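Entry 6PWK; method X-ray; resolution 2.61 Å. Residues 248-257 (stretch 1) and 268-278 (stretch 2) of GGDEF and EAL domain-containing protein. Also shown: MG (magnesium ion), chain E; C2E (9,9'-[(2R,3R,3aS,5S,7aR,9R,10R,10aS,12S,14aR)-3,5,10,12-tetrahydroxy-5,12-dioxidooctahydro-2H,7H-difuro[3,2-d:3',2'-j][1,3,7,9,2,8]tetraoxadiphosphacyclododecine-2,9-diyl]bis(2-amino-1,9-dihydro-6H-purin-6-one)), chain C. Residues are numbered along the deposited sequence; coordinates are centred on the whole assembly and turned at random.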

# COMPACT_ATOMS: atom_id res chain seq x y z
N PHE A 248 -10.39 -8.82 -13.45
CA PHE A 248 -11.27 -8.43 -14.55
C PHE A 248 -10.47 -8.08 -15.80
O PHE A 248 -10.85 -8.47 -16.91
CB PHE A 248 -12.14 -7.25 -14.10
CG PHE A 248 -12.86 -6.57 -15.23
CD1 PHE A 248 -13.99 -7.14 -15.78
CD2 PHE A 248 -12.42 -5.35 -15.71
CE1 PHE A 248 -14.66 -6.51 -16.81
CE2 PHE A 248 -13.08 -4.72 -16.74
CZ PHE A 248 -14.21 -5.30 -17.29
N ASP A 249 -9.36 -7.36 -15.64
CA ASP A 249 -8.56 -6.98 -16.80
C ASP A 249 -7.89 -8.19 -17.44
O ASP A 249 -7.78 -8.26 -18.67
CB ASP A 249 -7.51 -5.93 -16.41
CG ASP A 249 -8.09 -4.53 -16.34
OD1 ASP A 249 -9.12 -4.29 -16.99
OD2 ASP A 249 -7.50 -3.67 -15.65
N GLN A 250 -7.44 -9.15 -16.63
CA GLN A 250 -6.81 -10.34 -17.19
C GLN A 250 -7.81 -11.17 -17.97
O GLN A 250 -7.46 -11.79 -18.98
CB GLN A 250 -6.17 -11.17 -16.08
CG GLN A 250 -4.87 -10.57 -15.55
CD GLN A 250 -4.44 -11.17 -14.23
OE1 GLN A 250 -3.84 -10.50 -13.39
NE2 GLN A 250 -4.74 -12.45 -14.03
N TYR A 251 -9.07 -11.20 -17.53
CA TYR A 251 -10.10 -11.93 -18.27
C TYR A 251 -10.38 -11.26 -19.61
O TYR A 251 -10.46 -11.93 -20.65
CB TYR A 251 -11.38 -12.03 -17.45
CG TYR A 251 -12.54 -12.63 -18.20
CD1 TYR A 251 -12.66 -14.01 -18.34
CD2 TYR A 251 -13.51 -11.82 -18.78
CE1 TYR A 251 -13.72 -14.56 -19.04
CE2 TYR A 251 -14.57 -12.37 -19.47
CZ TYR A 251 -14.68 -13.74 -19.60
OH TYR A 251 -15.73 -14.29 -20.29
N VAL A 252 -10.52 -9.93 -19.61
CA VAL A 252 -10.78 -9.21 -20.85
C VAL A 252 -9.63 -9.38 -21.83
O VAL A 252 -9.84 -9.62 -23.03
CB VAL A 252 -11.05 -7.72 -20.55
CG1 VAL A 252 -11.13 -6.92 -21.84
CG2 VAL A 252 -12.32 -7.57 -19.73
N ILE A 253 -8.39 -9.28 -21.34
CA ILE A 253 -7.23 -9.43 -22.22
C ILE A 253 -7.18 -10.83 -22.81
O ILE A 253 -6.88 -11.01 -24.00
CB ILE A 253 -5.93 -9.10 -21.45
CG1 ILE A 253 -5.89 -7.62 -21.08
CG2 ILE A 253 -4.71 -9.47 -22.28
CD1 ILE A 253 -4.75 -7.25 -20.17
N GLU A 254 -7.49 -11.85 -22.01
CA GLU A 254 -7.53 -13.21 -22.52
C GLU A 254 -8.58 -13.36 -23.61
O GLU A 254 -8.31 -13.92 -24.68
CB GLU A 254 -7.80 -14.20 -21.38
CG GLU A 254 -6.59 -14.45 -20.49
CD GLU A 254 -6.93 -15.34 -19.30
OE1 GLU A 254 -8.13 -15.50 -19.00
OE2 GLU A 254 -5.99 -15.87 -18.67
N ARG A 255 -9.79 -12.84 -23.37
CA ARG A 255 -10.87 -12.96 -24.35
C ARG A 255 -10.54 -12.20 -25.63
O ARG A 255 -10.84 -12.67 -26.73
CB ARG A 255 -12.18 -12.45 -23.75
CG ARG A 255 -12.67 -13.27 -22.57
CD ARG A 255 -13.35 -14.56 -23.01
NE ARG A 255 -14.76 -14.36 -23.30
CZ ARG A 255 -15.26 -14.17 -24.52
NH1 ARG A 255 -14.46 -14.16 -25.57
NH2 ARG A 255 -16.57 -14.00 -24.68
N VAL A 256 -9.91 -11.03 -25.51
CA VAL A 256 -9.54 -10.26 -26.69
C VAL A 256 -8.47 -10.99 -27.50
O VAL A 256 -8.54 -11.05 -28.73
CB VAL A 256 -9.08 -8.85 -26.28
CG1 VAL A 256 -8.41 -8.15 -27.45
CG2 VAL A 256 -10.26 -8.03 -25.78
N ILE A 257 -7.47 -11.56 -26.82
CA ILE A 257 -6.40 -12.26 -27.53
C ILE A 257 -6.94 -13.50 -28.23
O ILE A 257 -6.51 -13.84 -29.34
CB ILE A 257 -5.26 -12.60 -26.55
CG1 ILE A 257 -4.52 -11.32 -26.15
CG2 ILE A 257 -4.29 -13.60 -27.17
CD1 ILE A 257 -3.40 -11.55 -25.16
MG MG E . -10.82 4.30 -23.00
P1 C2E C . -14.06 5.01 -21.64
O2P C2E C . -12.61 4.70 -21.89
O1P C2E C . -14.17 6.50 -21.75
O5' C2E C . -15.02 4.44 -22.84
C5' C2E C . -15.89 5.32 -23.46
C4' C2E C . -17.27 5.15 -22.77
O4' C2E C . -18.12 6.02 -23.22
C3' C2E C . -17.91 3.79 -23.13
O3' C2E C . -18.92 3.59 -22.27
C2' C2E C . -18.51 4.13 -24.51
O2' C2E C . -19.53 3.11 -24.88
C1' C2E C . -19.13 5.23 -24.20
N9 C2E C . -19.48 6.20 -25.21
C8 C2E C . -18.70 5.75 -26.22
N7 C2E C . -18.90 6.59 -27.27
C5 C2E C . -19.77 7.52 -26.91
C6 C2E C . -20.40 8.73 -27.62
O6 C2E C . -20.14 9.00 -28.74
N1 C2E C . -21.33 9.56 -26.91
C2 C2E C . -21.69 9.30 -25.54
N2 C2E C . -22.63 10.11 -24.78
N3 C2E C . -21.08 8.15 -24.90
C4 C2E C . -20.12 7.28 -25.62
P11 C2E C . -18.85 2.10 -21.54
O21 C2E C . -19.08 0.89 -22.40
O11 C2E C . -19.96 2.09 -20.52
O5A C2E C . -17.40 2.19 -20.75
C5A C2E C . -17.46 3.03 -19.63
C4A C2E C . -16.17 2.98 -18.91
O4A C2E C . -16.02 1.80 -18.37
C3A C2E C . -14.89 3.21 -19.97
O3A C2E C . -14.58 4.67 -20.10
C2A C2E C . -13.94 2.62 -19.47
O2A C2E C . -13.18 3.53 -18.55
C1A C2E C . -14.59 1.38 -18.66
N91 C2E C . -14.55 0.28 -19.37
C81 C2E C . -15.36 -0.13 -20.36
N71 C2E C . -14.88 -1.33 -20.77
C51 C2E C . -13.81 -1.63 -20.04
C61 C2E C . -12.88 -2.83 -20.04
O61 C2E C . -13.08 -3.70 -20.81
N11 C2E C . -11.78 -2.91 -19.13
C21 C2E C . -11.54 -1.84 -18.19
N21 C2E C . -10.42 -1.93 -17.27
N31 C2E C . -12.45 -0.69 -18.20
C41 C2E C . -13.60 -0.62 -19.15
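Stretch 2, residues 268-278: PLAINIAQGSI

A strand that packs along a helix commonly meets it through alternate side chains, and where the strand ends a single polar residue may take over the contact. The pairing of residues 268-278 with the helix 248-257 illustrates both halves of this principle. Residues 269-272 form a β-strand with extended backbone angles, such as -103/125° at I271, and run nearly antiparallel to the helix: the N-to-C directions differ by 167°, and the axes approach to 9.3 Å. The register follows from this opposition. L269 lies nearest V256, I271 nearest I253 and I273 nearest D249, with CA to CA distances of 8.0, 7.2 and 6.3 Å, so the backbones draw closer as stretch 2 proceeds.

Within the strand, L269 and I271 direct their CA-to-CB bonds toward the helix, whereas A270 points away and makes no contact. I271 is the centre of the apolar layer, with 82 Å² covered. Its side chain, chi1 m and chi2 t, reaches three helix residues: CD1 of I271 lies 3.6 Å from CG1 of V256, while CG2 of I271 lies 4.0 Å from CG1 of I253 and 4.1 Å from CG1 of V252. The residues that I271 touches, V252, I253 and V256, span about one helical turn. V256, with 57 Å² covered, also receives L269, whose CD1 is 3.7 Å from V256 CG1. Farther along, CD1 of I273 meets CD1 of I253 at 3.9 Å.

Beyond the strand the chain turns into a short helical segment, and the apolar packing gives way to D249, which has 85 Å² covered, the most of any residue here. Its chi1 is m and its CA-to-CB bond points toward stretch 2. A274 occupies the N-cap position of the segment 275-278, and its backbone N donates to D249 OD2 at 3.0 Å with an angle of 160°. D249 OD2 also accepts a hydrogen bond from S277 OG at 2.7 Å. One carboxylate oxygen therefore ties the residue before the new helix to a residue in its first turn, a connection supplemented by the weak backbone bond from S277 N to A274 O at 3.3 Å.

The other carboxylate oxygen faces the ligand: N21 of C2E donates to D249 OD1 at 2.7 Å, with an angle of 163°. D249 thus joins the chain just beyond the strand to the ligand.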

# COMPACT_ATOMS: atom_id res chain seq x y z
N PRO A 268 -5.85 -3.20 -35.09
CA PRO A 268 -5.49 -3.24 -33.67
C PRO A 268 -6.70 -3.03 -32.78
O PRO A 268 -7.68 -2.37 -33.16
CB PRO A 268 -4.48 -2.10 -33.53
CG PRO A 268 -3.96 -1.87 -34.90
CD PRO A 268 -5.11 -2.15 -35.82
N LEU A 269 -6.64 -3.60 -31.58
CA LEU A 269 -7.70 -3.48 -30.59
C LEU A 269 -7.17 -2.74 -29.37
O LEU A 269 -6.08 -3.06 -28.88
CB LEU A 269 -8.23 -4.86 -30.20
CG LEU A 269 -8.92 -5.65 -31.30
CD1 LEU A 269 -9.44 -6.97 -30.76
CD2 LEU A 269 -10.06 -4.83 -31.91
N ALA A 270 -7.94 -1.77 -28.89
CA ALA A 270 -7.57 -0.98 -27.73
C ALA A 270 -8.27 -1.53 -26.50
O ALA A 270 -9.50 -1.51 -26.42
CB ALA A 270 -7.93 0.49 -27.94
N ILE A 271 -7.48 -2.03 -25.54
CA ILE A 271 -8.00 -2.62 -24.31
C ILE A 271 -7.82 -1.62 -23.18
O ILE A 271 -6.71 -1.14 -22.93
CB ILE A 271 -7.29 -3.94 -23.98
CG1 ILE A 271 -7.38 -4.91 -25.16
CG2 ILE A 271 -7.89 -4.56 -22.73
CD1 ILE A 271 -6.68 -6.22 -24.91
N ASN A 272 -8.92 -1.29 -22.50
CA ASN A 272 -8.85 -0.43 -21.33
C ASN A 272 -8.26 -1.18 -20.15
O ASN A 272 -8.56 -2.36 -19.92
CB ASN A 272 -10.23 0.11 -20.96
CG ASN A 272 -10.80 1.04 -22.01
OD1 ASN A 272 -10.40 2.21 -22.10
ND2 ASN A 272 -11.74 0.55 -22.80
N ILE A 273 -7.41 -0.50 -19.38
CA ILE A 273 -6.79 -1.05 -18.19
C ILE A 273 -7.09 -0.13 -17.02
O ILE A 273 -6.88 1.09 -17.11
CB ILE A 273 -5.26 -1.22 -18.36
CG1 ILE A 273 -4.94 -2.05 -19.60
CG2 ILE A 273 -4.66 -1.86 -17.12
CD1 ILE A 273 -5.43 -3.48 -19.54
N ALA A 274 -7.58 -0.70 -15.92
CA ALA A 274 -7.85 0.10 -14.74
C ALA A 274 -6.55 0.44 -14.02
O ALA A 274 -5.53 -0.23 -14.17
CB ALA A 274 -8.81 -0.63 -13.80
N GLN A 275 -6.60 1.51 -13.22
CA GLN A 275 -5.41 1.93 -12.48
C GLN A 275 -5.02 0.91 -11.42
O GLN A 275 -3.84 0.61 -11.23
CB GLN A 275 -5.62 3.31 -11.86
CG GLN A 275 -4.48 3.76 -10.96
CD GLN A 275 -4.57 5.22 -10.58
OE1 GLN A 275 -5.22 6.02 -11.27
NE2 GLN A 275 -3.91 5.60 -9.49
N GLY A 276 -6.01 0.36 -10.71
CA GLY A 276 -5.74 -0.62 -9.67
C GLY A 276 -5.07 -1.88 -10.18
O GLY A 276 -4.43 -2.59 -9.39
N SER A 277 -5.19 -2.17 -11.47
CA SER A 277 -4.50 -3.33 -12.04
C SER A 277 -3.03 -3.03 -12.29
O SER A 277 -2.17 -3.91 -12.09
CB SER A 277 -5.19 -3.76 -13.33
OG SER A 277 -6.57 -4.01 -13.12
N ILE A 278 -2.71 -1.80 -12.71
CA ILE A 278 -1.34 -1.45 -13.04
C ILE A 278 -0.47 -1.37 -11.78
O ILE A 278 0.73 -1.66 -11.83
CB ILE A 278 -1.34 -0.13 -13.84
CG1 ILE A 278 -1.56 -0.44 -15.33
CG2 ILE A 278 -0.06 0.66 -13.63
CD1 ILE A 278 -1.79 0.78 -16.18